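Local coordinates for protein TodX (Pseudomonas putida, PDB 3BS0) that carries toluene and probably related aromatic hydrocarbons across the bacterial outer membrane, as a beta-barrel transporter of the FadL family, at residues Ile12-Gly17 against Gln422-Val427; Thr55-His60 against Thr107-Lys112; Thr124-Ser129 against Ala199-Leu204; Ala191-Thr196 against Ala262-Asp267; Ala252-Ile257 against Val313-Gln318. All coordinates share one frame; numbering follows the deposited sequence.

Interaction 1 (Ile12-Gly17 against Gln422-Val427); sequences ISRAMG and QINAVV
R14 and V426 mark the nearest approach of the two backbones, their CA atoms 7.8 Å apart; at that spacing the short, weakly bonded helix of 12-15 meets the strand of 422-427 through side chains. CB of R14 points toward the strand, and those of N424 and V426 point back toward the helix. R14 leaves the helix with CG anti to the backbone N (chi1 179°) and bends at chi3 (-31°), which lays its guanidinium beside the strand. V426 crosses the arginine at about a right angle: its CG2 branch sits over one face of the guanidinium and comes within 3.3 Å of R14 CD. N424 lies at the edge of the same group, the amide plane 15° from it and so nearly coplanar. R14 NH1 is modelled 2.7 Å from N424 ND2. E7 and D51 add long, weak ion pairs to the arginine. The helix belongs to the N-terminal segment that, as in FadL, probably plugs the barrel, and this contact joins it to the last strand of the wall. A buried guanidinium with a methyl over one face, an amide at its edge and two acids at longer range would probably stay charged.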
# COMPACT_ATOMS: atom_id res chain seq x y z
N ILE A 12 -13.53 -6.63 -7.98
CA ILE A 12 -14.62 -5.76 -8.39
C ILE A 12 -14.53 -4.34 -7.81
O ILE A 12 -14.83 -3.36 -8.49
CB ILE A 12 -16.02 -6.35 -8.03
CG1 ILE A 12 -17.04 -5.22 -7.87
CG2 ILE A 12 -15.95 -7.20 -6.77
CD1 ILE A 12 -18.45 -5.58 -8.32
N SER A 13 -14.11 -4.25 -6.55
CA SER A 13 -13.97 -2.97 -5.88
C SER A 13 -12.87 -2.13 -6.52
O SER A 13 -12.93 -0.90 -6.48
CB SER A 13 -13.66 -3.21 -4.40
OG SER A 13 -13.66 -1.99 -3.67
N ARG A 14 -11.88 -2.79 -7.10
CA ARG A 14 -10.77 -2.10 -7.72
C ARG A 14 -11.01 -1.83 -9.19
O ARG A 14 -10.41 -0.92 -9.77
CB ARG A 14 -9.49 -2.91 -7.59
CG ARG A 14 -8.31 -2.23 -8.24
CD ARG A 14 -7.00 -2.77 -7.73
NE ARG A 14 -7.11 -3.21 -6.34
CZ ARG A 14 -6.08 -3.30 -5.51
NH1 ARG A 14 -4.86 -2.98 -5.92
NH2 ARG A 14 -6.27 -3.73 -4.27
N ALA A 15 -11.86 -2.62 -9.80
CA ALA A 15 -12.17 -2.41 -11.20
C ALA A 15 -13.16 -1.24 -11.27
O ALA A 15 -13.37 -0.63 -12.32
CB ALA A 15 -12.79 -3.67 -11.78
N MET A 16 -13.76 -0.94 -10.12
CA MET A 16 -14.73 0.13 -10.04
C MET A 16 -14.20 1.34 -9.29
O MET A 16 -14.85 1.87 -8.38
CB MET A 16 -16.02 -0.38 -9.38
CG MET A 16 -16.90 -1.21 -10.32
SD MET A 16 -18.31 -1.86 -9.46
CE MET A 16 -18.74 -3.14 -10.45
N GLY A 17 -13.00 1.76 -9.70
CA GLY A 17 -12.35 2.93 -9.13
C GLY A 17 -12.11 3.01 -7.64
O GLY A 17 -11.85 4.10 -7.13
N GLN A 422 1.75 3.89 -12.57
CA GLN A 422 1.57 2.55 -12.01
C GLN A 422 0.32 1.82 -12.46
O GLN A 422 -0.76 2.38 -12.41
CB GLN A 422 1.56 2.66 -10.50
CG GLN A 422 1.63 1.34 -9.78
CD GLN A 422 1.07 1.43 -8.38
OE1 GLN A 422 -0.15 1.46 -8.17
NE2 GLN A 422 1.97 1.48 -7.39
N ILE A 423 0.47 0.56 -12.88
CA ILE A 423 -0.63 -0.31 -13.32
C ILE A 423 -1.00 -1.30 -12.20
O ILE A 423 -0.19 -1.62 -11.34
CB ILE A 423 -0.24 -1.13 -14.57
CG1 ILE A 423 -0.08 -0.20 -15.79
CG2 ILE A 423 -1.28 -2.18 -14.86
CD1 ILE A 423 0.54 -0.89 -17.01
N ASN A 424 -2.23 -1.82 -12.24
CA ASN A 424 -2.68 -2.77 -11.22
C ASN A 424 -3.62 -3.87 -11.69
O ASN A 424 -4.72 -3.60 -12.16
CB ASN A 424 -3.34 -2.02 -10.08
CG ASN A 424 -2.43 -1.89 -8.89
OD1 ASN A 424 -1.31 -1.38 -9.01
ND2 ASN A 424 -2.90 -2.36 -7.74
N ALA A 425 -3.19 -5.11 -11.54
CA ALA A 425 -4.01 -6.24 -11.94
C ALA A 425 -4.40 -7.04 -10.71
O ALA A 425 -3.56 -7.38 -9.87
CB ALA A 425 -3.24 -7.12 -12.90
N VAL A 426 -5.69 -7.33 -10.57
CA VAL A 426 -6.19 -8.13 -9.45
C VAL A 426 -7.03 -9.18 -10.13
O VAL A 426 -7.71 -8.88 -11.12
CB VAL A 426 -7.15 -7.35 -8.50
CG1 VAL A 426 -7.41 -8.18 -7.25
CG2 VAL A 426 -6.58 -6.00 -8.14
N VAL A 427 -6.97 -10.41 -9.63
CA VAL A 427 -7.77 -11.46 -10.24
C VAL A 427 -8.20 -12.42 -9.17
O VAL A 427 -7.44 -12.73 -8.26
CB VAL A 427 -6.98 -12.25 -11.31
CG1 VAL A 427 -7.91 -13.25 -12.00
CG2 VAL A 427 -6.39 -11.29 -12.31

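Interaction 2 (Thr55-His60 against Thr107-Lys112); sequences TDIKVH and TEYGSK
I57 and V59 of strand 44-60 meet the ring end of Y109 chiefly through apolar contacts. Each side chain crosses the tyrosine at about a right angle. CG2 of I57 comes in at the ring edge, near its plane, and lies 4.2 Å from Y109 CZ. The first torsion of I57 (chi1 -55°) turns this methyl to the phenol and sends the other branch to T107, where I57 CD1 lies 4.2 Å from T107 CG2. Two residues along the strand, V59 offers its CG2 branch at 4.1 Å from Y109 CE2. The polar part is a single hydrogen bond at the phenol: Y109 OH pairs with the carbonyl O of P368, in a loop that also touches I57 through P371 and T107 through V369. No hydrogen bond runs between the two segments themselves. The contact thus packs the end of strand 44-60 against the end of strand 93-108, with S69 touching both T107 and Y109. Chemically, the phenol lies among aliphatic branches with its hydroxyl satisfied by a backbone carbonyl, an arrangement that would probably fix the tyrosine's direction in this buried spot.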
# COMPACT_ATOMS: atom_id res chain seq x y z
N THR A 55 5.22 -1.13 -11.58
CA THR A 55 5.55 0.27 -11.29
C THR A 55 6.58 0.83 -12.26
O THR A 55 7.61 0.19 -12.52
CB THR A 55 6.10 0.45 -9.87
OG1 THR A 55 5.02 0.48 -8.93
CG2 THR A 55 6.90 1.76 -9.76
N ASP A 56 6.31 2.01 -12.80
CA ASP A 56 7.28 2.61 -13.69
C ASP A 56 7.75 3.96 -13.16
O ASP A 56 6.96 4.88 -12.92
CB ASP A 56 6.75 2.75 -15.11
CG ASP A 56 7.87 2.71 -16.14
OD1 ASP A 56 8.67 1.75 -16.07
OD2 ASP A 56 7.94 3.61 -17.00
N ILE A 57 9.06 4.05 -12.96
CA ILE A 57 9.67 5.25 -12.44
C ILE A 57 10.95 5.60 -13.16
O ILE A 57 11.76 4.73 -13.46
CB ILE A 57 9.99 5.09 -10.94
CG1 ILE A 57 8.73 4.70 -10.18
CG2 ILE A 57 10.56 6.38 -10.39
CD1 ILE A 57 8.96 4.57 -8.68
N LYS A 58 11.12 6.88 -13.45
CA LYS A 58 12.33 7.37 -14.08
C LYS A 58 12.73 8.60 -13.26
O LYS A 58 11.91 9.48 -12.95
CB LYS A 58 12.07 7.79 -15.53
CG LYS A 58 12.94 7.10 -16.55
CD LYS A 58 12.29 5.80 -17.01
CE LYS A 58 13.02 5.15 -18.20
NZ LYS A 58 13.04 6.03 -19.42
N VAL A 59 14.00 8.63 -12.87
CA VAL A 59 14.56 9.72 -12.10
C VAL A 59 15.70 10.24 -12.96
O VAL A 59 16.47 9.45 -13.53
CB VAL A 59 15.09 9.24 -10.73
CG1 VAL A 59 15.74 10.38 -9.96
CG2 VAL A 59 13.93 8.69 -9.90
N HIS A 60 15.80 11.56 -13.08
CA HIS A 60 16.85 12.14 -13.88
C HIS A 60 17.81 13.03 -13.12
O HIS A 60 17.47 13.66 -12.12
CB HIS A 60 16.26 12.94 -15.05
CG HIS A 60 15.74 12.08 -16.15
ND1 HIS A 60 16.56 11.48 -17.07
CD2 HIS A 60 14.48 11.71 -16.47
CE1 HIS A 60 15.84 10.76 -17.91
NE2 HIS A 60 14.57 10.89 -17.56
N THR A 107 10.69 -0.73 -5.41
CA THR A 107 11.47 -0.15 -6.49
C THR A 107 12.79 -0.90 -6.57
O THR A 107 13.30 -1.43 -5.57
CB THR A 107 11.78 1.32 -6.25
OG1 THR A 107 12.85 1.44 -5.31
CG2 THR A 107 10.56 2.03 -5.73
N GLU A 108 13.35 -0.92 -7.78
CA GLU A 108 14.60 -1.59 -8.04
C GLU A 108 15.32 -0.80 -9.13
O GLU A 108 14.99 -0.89 -10.30
CB GLU A 108 14.33 -3.03 -8.48
CG GLU A 108 15.60 -3.84 -8.74
CD GLU A 108 16.53 -3.86 -7.53
OE1 GLU A 108 16.29 -4.65 -6.60
OE2 GLU A 108 17.51 -3.06 -7.53
N TYR A 109 16.30 -0.02 -8.71
CA TYR A 109 17.09 0.79 -9.62
C TYR A 109 18.40 0.11 -10.01
O TYR A 109 19.11 0.56 -10.91
CB TYR A 109 17.39 2.14 -8.98
CG TYR A 109 16.17 3.03 -8.79
CD1 TYR A 109 15.51 3.11 -7.55
CD2 TYR A 109 15.68 3.81 -9.85
CE1 TYR A 109 14.40 3.95 -7.38
CE2 TYR A 109 14.59 4.65 -9.69
CZ TYR A 109 13.95 4.72 -8.47
OH TYR A 109 12.87 5.56 -8.35
N GLY A 110 18.73 -0.99 -9.32
CA GLY A 110 19.95 -1.71 -9.62
C GLY A 110 21.13 -1.03 -8.98
O GLY A 110 20.95 -0.24 -8.05
N SER A 111 22.34 -1.31 -9.46
CA SER A 111 23.54 -0.70 -8.90
C SER A 111 24.44 0.00 -9.91
O SER A 111 25.53 0.44 -9.57
CB SER A 111 24.35 -1.77 -8.17
OG SER A 111 24.89 -2.70 -9.08
N LYS A 112 23.99 0.11 -11.16
CA LYS A 112 24.80 0.76 -12.19
C LYS A 112 24.38 2.21 -12.42
O LYS A 112 24.96 2.89 -13.23
CB LYS A 112 24.71 -0.01 -13.52
CG LYS A 112 24.91 -1.51 -13.36
CD LYS A 112 24.77 -2.22 -14.68
CE LYS A 112 25.91 -1.88 -15.64
NZ LYS A 112 25.73 -2.55 -16.97

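Interaction 3 (Thr124-Ser129 against Ala199-Leu204); sequences TSFDNS and AAHFSL. With C8E ((hydroxyethyloxy)tri(ethyloxy)octane), chain D.
F126 belongs to the loop that joins strand 93-108 to strand 129-143, and it folds that loop down onto H201 of strand 199-204. The two side chains form an oblique aromatic pair, with ring centroids 4.3 Å apart and planes at 34°. CH-pi contacts run both ways: F126 CB lies over the H201 ring, 3.9 Å from its centroid, and H201 CB lies over a face of the F126 ring, 4.1 Å from that centroid. A chi1 of 177° extends the imidazole from the strand to F126, which is how F126 CB comes over its face. D127 adds its carbonyl O, 3.4 Å from H201 CE1. On the far side of the strand F202 points away, and C14 of the C8E detergent (chain D) rests over one face of its ring, 3.7 Å from F202 CD1. NE2 of H201 is hydrogen-bonded to E165 OE2, which also pairs with S203 OG. With an alanine in place of H201, F126 would probably lose the ring it packs on and E165 one of its hydrogen bonds. The imidazole is thus gripped by an aromatic ring and a carboxylate together, and the nearby acid would probably favour its protonated form.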
# COMPACT_ATOMS: atom_id res chain seq x y z
N THR A 124 29.83 3.07 -6.85
CA THR A 124 29.90 2.02 -5.85
C THR A 124 29.15 0.86 -6.46
O THR A 124 28.75 0.94 -7.61
CB THR A 124 29.24 2.44 -4.52
OG1 THR A 124 27.83 2.58 -4.70
CG2 THR A 124 29.79 3.75 -4.04
N SER A 125 28.94 -0.22 -5.71
CA SER A 125 28.23 -1.36 -6.27
C SER A 125 26.95 -1.59 -5.49
O SER A 125 26.31 -2.64 -5.60
CB SER A 125 29.12 -2.60 -6.21
OG SER A 125 28.47 -3.68 -6.82
N PHE A 126 26.57 -0.60 -4.70
CA PHE A 126 25.37 -0.73 -3.90
C PHE A 126 24.11 -0.57 -4.70
O PHE A 126 24.04 0.22 -5.64
CB PHE A 126 25.38 0.28 -2.75
CG PHE A 126 26.42 0.02 -1.73
CD1 PHE A 126 27.66 0.65 -1.80
CD2 PHE A 126 26.17 -0.86 -0.68
CE1 PHE A 126 28.65 0.41 -0.83
CE2 PHE A 126 27.14 -1.11 0.30
CZ PHE A 126 28.39 -0.47 0.22
N ASP A 127 23.10 -1.34 -4.32
CA ASP A 127 21.84 -1.28 -5.00
C ASP A 127 21.09 -0.10 -4.41
O ASP A 127 21.57 0.55 -3.48
CB ASP A 127 21.06 -2.55 -4.75
CG ASP A 127 20.41 -3.06 -6.00
OD1 ASP A 127 21.09 -3.79 -6.76
OD2 ASP A 127 19.23 -2.73 -6.23
N ASN A 128 19.92 0.16 -4.98
CA ASN A 128 19.03 1.22 -4.54
C ASN A 128 17.65 0.65 -4.81
O ASN A 128 17.17 0.62 -5.94
CB ASN A 128 19.27 2.48 -5.37
CG ASN A 128 20.11 3.50 -4.63
OD1 ASN A 128 19.59 4.28 -3.82
ND2 ASN A 128 21.41 3.49 -4.89
N SER A 129 17.00 0.16 -3.76
CA SER A 129 15.72 -0.45 -3.94
C SER A 129 14.82 -0.33 -2.73
O SER A 129 15.23 0.14 -1.67
CB SER A 129 15.91 -1.92 -4.32
OG SER A 129 16.67 -2.61 -3.33
N ALA A 199 29.81 8.79 0.80
CA ALA A 199 28.38 8.61 1.02
C ALA A 199 28.17 7.64 2.17
O ALA A 199 29.11 7.27 2.88
CB ALA A 199 27.74 8.05 -0.24
N ALA A 200 26.92 7.22 2.36
CA ALA A 200 26.58 6.27 3.39
C ALA A 200 25.49 5.40 2.80
O ALA A 200 24.64 5.86 2.05
CB ALA A 200 26.07 6.98 4.63
N HIS A 201 25.53 4.12 3.11
CA HIS A 201 24.52 3.25 2.56
C HIS A 201 23.75 2.51 3.64
O HIS A 201 24.33 2.00 4.61
CB HIS A 201 25.15 2.24 1.61
CG HIS A 201 24.17 1.26 1.06
ND1 HIS A 201 23.31 1.56 0.03
CD2 HIS A 201 23.92 -0.03 1.39
CE1 HIS A 201 22.58 0.50 -0.26
NE2 HIS A 201 22.94 -0.48 0.55
N PHE A 202 22.44 2.47 3.45
CA PHE A 202 21.60 1.77 4.37
C PHE A 202 21.06 0.51 3.71
O PHE A 202 20.57 0.56 2.60
CB PHE A 202 20.46 2.66 4.83
CG PHE A 202 20.74 3.33 6.12
CD1 PHE A 202 21.11 4.67 6.16
CD2 PHE A 202 20.69 2.61 7.29
CE1 PHE A 202 21.42 5.28 7.36
CE2 PHE A 202 21.00 3.21 8.50
CZ PHE A 202 21.37 4.55 8.53
N SER A 203 21.17 -0.61 4.39
CA SER A 203 20.69 -1.86 3.84
C SER A 203 19.83 -2.65 4.82
O SER A 203 20.20 -2.89 5.97
CB SER A 203 21.86 -2.70 3.36
OG SER A 203 21.43 -3.99 2.99
N LEU A 204 18.65 -3.03 4.35
CA LEU A 204 17.70 -3.83 5.12
C LEU A 204 17.35 -4.94 4.14
O LEU A 204 16.36 -4.87 3.43
CB LEU A 204 16.48 -2.99 5.48
CG LEU A 204 16.70 -2.01 6.64
CD1 LEU A 204 17.82 -1.01 6.37
CD2 LEU A 204 15.38 -1.29 6.86
C1 C8E D . 3.45 2.77 5.89
C2 C8E D . 4.73 2.87 5.20
C3 C8E D . 5.91 3.13 6.02
C4 C8E D . 7.02 2.78 5.20
C5 C8E D . 8.19 3.47 5.61
C6 C8E D . 9.26 3.10 4.73
C7 C8E D . 9.98 4.41 4.86
C8 C8E D . 10.66 4.62 6.15
O9 C8E D . 11.97 5.11 6.31
C10 C8E D . 13.00 4.25 5.69
C11 C8E D . 14.34 4.96 6.06
O12 C8E D . 15.07 4.39 7.29
C13 C8E D . 16.40 3.97 6.86
C14 C8E D . 17.47 5.04 6.42
O15 C8E D . 17.84 6.32 7.08
C16 C8E D . 16.95 7.40 6.59
C17 C8E D . 17.42 8.11 5.30
O18 C8E D . 17.60 9.51 5.08
C19 C8E D . 16.36 10.12 4.61
C20 C8E D . 16.08 10.84 3.24
O21 C8E D . 16.05 12.26 3.24

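Interaction 4 (Ala191-Thr196 against Ala262-Asp267); sequences AGFVGT and AVLPLD. With C8E ((hydroxyethyloxy)tri(ethyloxy)octane), chain C.
F193 projects from the C-terminal end of helix 186-194, the part of the protein surface where a C8E detergent molecule (chain C) is bound, and packs on the start of strand 263-272. Fully extended at chi1 (-176°), it carries its ring out toward the strand. F193 CZ approaches A262 CB at 3.4 Å, and F193 CE2 touches L264 CB at 3.7 Å; the CD1 methyl of L264 hangs over one ring face, near the rim. Just beyond, G195 is the first residue to leave the helix, with positive phi, while its N still bonds back to A191 O at 2.8 Å; on the other side of the contact, strand 263-272 pairs with strand 244-257 of the barrel protein. An alanine here lacks the ring that meets A262 and L264, and is likely to open a gap between helix end and strand. The detergent lies along the same helix end, its C7 3.9 Å from V194 CG1 and its C5 3.7 Å from A191 CA, while G195 O takes a hydrogen bond from S170 OG.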
# COMPACT_ATOMS: atom_id res chain seq x y z
N ALA A 191 32.19 10.47 10.01
CA ALA A 191 32.25 11.71 9.25
C ALA A 191 33.54 11.97 8.49
O ALA A 191 33.50 12.49 7.37
CB ALA A 191 31.96 12.89 10.17
N GLY A 192 34.67 11.62 9.09
CA GLY A 192 35.95 11.83 8.44
C GLY A 192 36.17 10.84 7.31
O GLY A 192 36.85 11.14 6.32
N PHE A 193 35.60 9.66 7.46
CA PHE A 193 35.75 8.62 6.46
C PHE A 193 34.92 8.97 5.23
O PHE A 193 35.41 8.90 4.10
CB PHE A 193 35.30 7.27 7.03
CG PHE A 193 35.50 6.12 6.10
CD1 PHE A 193 36.78 5.71 5.74
CD2 PHE A 193 34.40 5.47 5.52
CE1 PHE A 193 36.98 4.67 4.82
CE2 PHE A 193 34.59 4.43 4.61
CZ PHE A 193 35.87 4.03 4.26
N VAL A 194 33.67 9.35 5.47
CA VAL A 194 32.75 9.71 4.42
C VAL A 194 33.23 10.99 3.75
O VAL A 194 33.26 11.11 2.52
CB VAL A 194 31.34 9.92 4.99
CG1 VAL A 194 30.44 10.59 3.97
CG2 VAL A 194 30.75 8.58 5.40
N GLY A 195 33.59 11.96 4.58
CA GLY A 195 34.10 13.22 4.07
C GLY A 195 33.27 14.07 3.11
O GLY A 195 32.06 14.24 3.24
N THR A 196 33.97 14.63 2.14
CA THR A 196 33.36 15.51 1.16
C THR A 196 32.84 14.79 -0.06
O THR A 196 31.83 15.17 -0.63
CB THR A 196 34.36 16.56 0.67
OG1 THR A 196 33.75 17.35 -0.35
CG2 THR A 196 35.60 15.89 0.07
N ALA A 262 36.21 3.29 -0.64
CA ALA A 262 36.42 2.40 0.50
C ALA A 262 35.10 2.20 1.21
O ALA A 262 34.31 3.14 1.33
CB ALA A 262 37.42 2.99 1.45
N VAL A 263 34.84 0.98 1.67
CA VAL A 263 33.59 0.67 2.35
C VAL A 263 33.85 0.27 3.81
O VAL A 263 34.78 -0.48 4.10
CB VAL A 263 32.84 -0.45 1.61
CG1 VAL A 263 31.55 -0.77 2.33
CG2 VAL A 263 32.57 -0.02 0.17
N LEU A 264 33.02 0.76 4.71
CA LEU A 264 33.17 0.45 6.13
C LEU A 264 31.79 0.13 6.70
O LEU A 264 31.16 0.97 7.34
CB LEU A 264 33.78 1.66 6.87
CG LEU A 264 34.35 1.50 8.29
CD1 LEU A 264 34.79 2.88 8.80
CD2 LEU A 264 33.31 0.89 9.22
N PRO A 265 31.32 -1.11 6.46
CA PRO A 265 30.03 -1.68 6.89
C PRO A 265 29.90 -1.84 8.39
O PRO A 265 30.89 -1.96 9.10
CB PRO A 265 30.01 -3.03 6.20
CG PRO A 265 31.45 -3.44 6.30
CD PRO A 265 32.15 -2.16 5.85
N LEU A 266 28.67 -1.87 8.88
CA LEU A 266 28.48 -2.06 10.29
C LEU A 266 27.06 -2.49 10.60
O LEU A 266 26.09 -1.74 10.43
CB LEU A 266 28.92 -0.80 11.03
CG LEU A 266 28.09 0.39 11.51
CD1 LEU A 266 27.34 -0.03 12.75
CD2 LEU A 266 29.02 1.55 11.85
N ASP A 267 26.96 -3.75 11.04
CA ASP A 267 25.69 -4.40 11.39
C ASP A 267 25.17 -3.96 12.73
O ASP A 267 25.94 -3.70 13.65
CB ASP A 267 25.87 -5.92 11.45
CG ASP A 267 26.65 -6.45 10.29
OD1 ASP A 267 26.36 -6.05 9.14
OD2 ASP A 267 27.54 -7.29 10.53
C1 C8E C . 26.71 7.48 8.68
C2 C8E C . 27.51 8.64 9.06
C3 C8E C . 27.41 9.76 8.13
C4 C8E C . 28.10 10.89 8.73
C5 C8E C . 28.94 11.52 7.70
C6 C8E C . 28.90 12.97 7.80
C7 C8E C . 29.73 13.28 6.65
C8 C8E C . 29.58 14.70 6.28
O9 C8E C . 30.59 15.52 5.73
C10 C8E C . 31.78 15.72 6.48
C11 C8E C . 32.66 16.62 5.65
O12 C8E C . 33.79 17.12 6.40
C13 C8E C . 35.04 16.34 6.28
C14 C8E C . 36.24 16.64 5.32
O15 C8E C . 36.90 15.81 4.30

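Interaction 5 (Ala252-Ile257 against Val313-Gln318); sequences ATLSAI and VAFISQ. With C8E ((hydroxyethyloxy)tri(ethyloxy)octane), chain D.
The chi1 of F315 (167°) extends its phenyl ring toward strand 244-257, to where L254 CB covers it, and the chi1 of L254 (165°) brings the leucine's CD2 branch to F315 CE2, at 3.9 Å. The leucine meets the ring from above: L254 CB sits over one face, 3.8 Å from the F315 ring centroid and 25° off the normal, a CH-pi contact shifted toward the rim. A252 takes the ring from another direction, its carbonyl O lying at the edge, in plane, 3.4 Å from F315 CE1, where the slightly positive ring hydrogens would probably suit an oxygen. The methyl CB of A252 also lies 4.2 Å from F315 CD1. Two residues earlier, V313 turns its methyls to a C8E detergent (chain D), beside ether O12. Strand 263-272 runs between the two strands and pairs with both, so F315 reaches across it, touching L266 on the way. I322 of strand 320-324 packs on both F315 and L254, L186 and L190 of helix 186-194 cover the leucine, and F202 of strand 199-204 meets it as well, so that the pair is buried where three neighbouring strands and a helix converge.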
# COMPACT_ATOMS: atom_id res chain seq x y z
N ALA A 252 20.05 -4.39 10.03
CA ALA A 252 20.40 -3.45 8.99
C ALA A 252 21.90 -3.27 8.98
O ALA A 252 22.55 -3.38 10.01
CB ALA A 252 19.72 -2.12 9.24
N THR A 253 22.45 -3.00 7.81
CA THR A 253 23.87 -2.78 7.68
C THR A 253 24.11 -1.33 7.29
O THR A 253 23.75 -0.90 6.20
CB THR A 253 24.50 -3.67 6.60
OG1 THR A 253 24.28 -5.05 6.92
CG2 THR A 253 25.99 -3.41 6.50
N LEU A 254 24.70 -0.57 8.19
CA LEU A 254 25.03 0.81 7.89
C LEU A 254 26.42 0.72 7.31
O LEU A 254 27.30 0.12 7.92
CB LEU A 254 25.07 1.66 9.14
CG LEU A 254 25.76 2.98 8.84
CD1 LEU A 254 24.84 3.85 7.98
CD2 LEU A 254 26.12 3.68 10.14
N SER A 255 26.62 1.29 6.14
CA SER A 255 27.91 1.21 5.51
C SER A 255 28.37 2.56 4.96
O SER A 255 27.71 3.17 4.14
CB SER A 255 27.87 0.15 4.41
OG SER A 255 28.24 0.72 3.19
N ALA A 256 29.51 3.00 5.45
CA ALA A 256 30.10 4.27 5.08
C ALA A 256 30.99 4.05 3.89
O ALA A 256 31.64 3.01 3.78
CB ALA A 256 30.90 4.82 6.26
N ILE A 257 31.04 5.04 2.99
CA ILE A 257 31.89 4.95 1.82
C ILE A 257 32.75 6.21 1.67
O ILE A 257 32.25 7.34 1.72
CB ILE A 257 31.03 4.71 0.59
CG1 ILE A 257 30.15 3.47 0.83
CG2 ILE A 257 31.93 4.51 -0.65
CD1 ILE A 257 28.68 3.70 0.53
N VAL A 313 14.30 6.86 12.65
CA VAL A 313 15.03 5.74 12.12
C VAL A 313 16.17 5.68 13.09
O VAL A 313 17.05 6.53 13.05
CB VAL A 313 15.61 6.04 10.74
CG1 VAL A 313 16.55 4.93 10.32
CG2 VAL A 313 14.51 6.23 9.75
N ALA A 314 16.15 4.71 13.99
CA ALA A 314 17.22 4.58 14.96
C ALA A 314 18.04 3.33 14.65
O ALA A 314 17.52 2.22 14.70
CB ALA A 314 16.63 4.49 16.37
N PHE A 315 19.30 3.53 14.28
CA PHE A 315 20.19 2.41 14.00
C PHE A 315 21.23 2.38 15.11
O PHE A 315 21.79 3.41 15.49
CB PHE A 315 20.89 2.59 12.66
CG PHE A 315 22.04 1.63 12.45
CD1 PHE A 315 21.82 0.35 11.96
CD2 PHE A 315 23.34 2.02 12.76
CE1 PHE A 315 22.88 -0.52 11.76
CE2 PHE A 315 24.41 1.15 12.57
CZ PHE A 315 24.18 -0.12 12.07
N ILE A 316 21.49 1.20 15.63
CA ILE A 316 22.42 1.10 16.73
C ILE A 316 23.29 -0.14 16.66
O ILE A 316 22.82 -1.23 16.40
CB ILE A 316 21.63 1.18 18.04
CG1 ILE A 316 22.56 1.46 19.21
CG2 ILE A 316 20.82 -0.10 18.25
CD1 ILE A 316 21.77 1.88 20.43
N SER A 317 24.58 0.06 16.89
CA SER A 317 25.55 -1.01 16.87
C SER A 317 26.46 -0.94 18.11
O SER A 317 26.32 -0.05 18.95
CB SER A 317 26.40 -0.92 15.61
OG SER A 317 27.11 0.31 15.58
N GLN A 318 27.39 -1.89 18.19
CA GLN A 318 28.33 -1.97 19.30
C GLN A 318 29.28 -0.78 19.26
O GLN A 318 29.80 -0.34 20.29
CB GLN A 318 29.11 -3.28 19.21
CG GLN A 318 29.30 -3.99 20.56
CD GLN A 318 28.06 -3.93 21.43
OE1 GLN A 318 27.89 -2.99 22.22
NE2 GLN A 318 27.19 -4.93 21.30
C1 C8E D . 3.45 2.77 5.89
C2 C8E D . 4.73 2.87 5.20
C3 C8E D . 5.91 3.13 6.02
C4 C8E D . 7.02 2.78 5.20
C5 C8E D . 8.19 3.47 5.61
C6 C8E D . 9.26 3.10 4.73
C7 C8E D . 9.98 4.41 4.86
C8 C8E D . 10.66 4.62 6.15
O9 C8E D . 11.97 5.11 6.31
C10 C8E D . 13.00 4.25 5.69
C11 C8E D . 14.34 4.96 6.06
O12 C8E D . 15.07 4.39 7.29
C13 C8E D . 16.40 3.97 6.86
C14 C8E D . 17.47 5.04 6.42
O15 C8E D . 17.84 6.32 7.08
C16 C8E D . 16.95 7.40 6.59
C17 C8E D . 17.42 8.11 5.30
O18 C8E D . 17.60 9.51 5.08
C19 C8E D . 16.36 10.12 4.61
C20 C8E D . 16.08 10.84 3.24
O21 C8E D . 16.05 12.26 3.24

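How the interactions relate
Interaction 1 closes the longest loop, bringing the N-terminal helix 11-15 against strand 417-433 near the end of the chain; the other four all nest inside it. Interaction 2 comes next, closing a short loop between strands 44-60 and 93-108, and touches interaction 1 where T55 packs on Q422. Interaction 3 opens after it closes, and Y109 N probably bonds to N128 O between them. Interactions 3 and 4 cross along the chain, as do 4 and 5, whereas 3 and 5 are in series. These last three adjoin through backbone bonds or packing, tying helix 186-194, the 124-129 loop and strands 199-204, 244-257, 263-272 and 314-317 together, across the chain's centre from interaction 1.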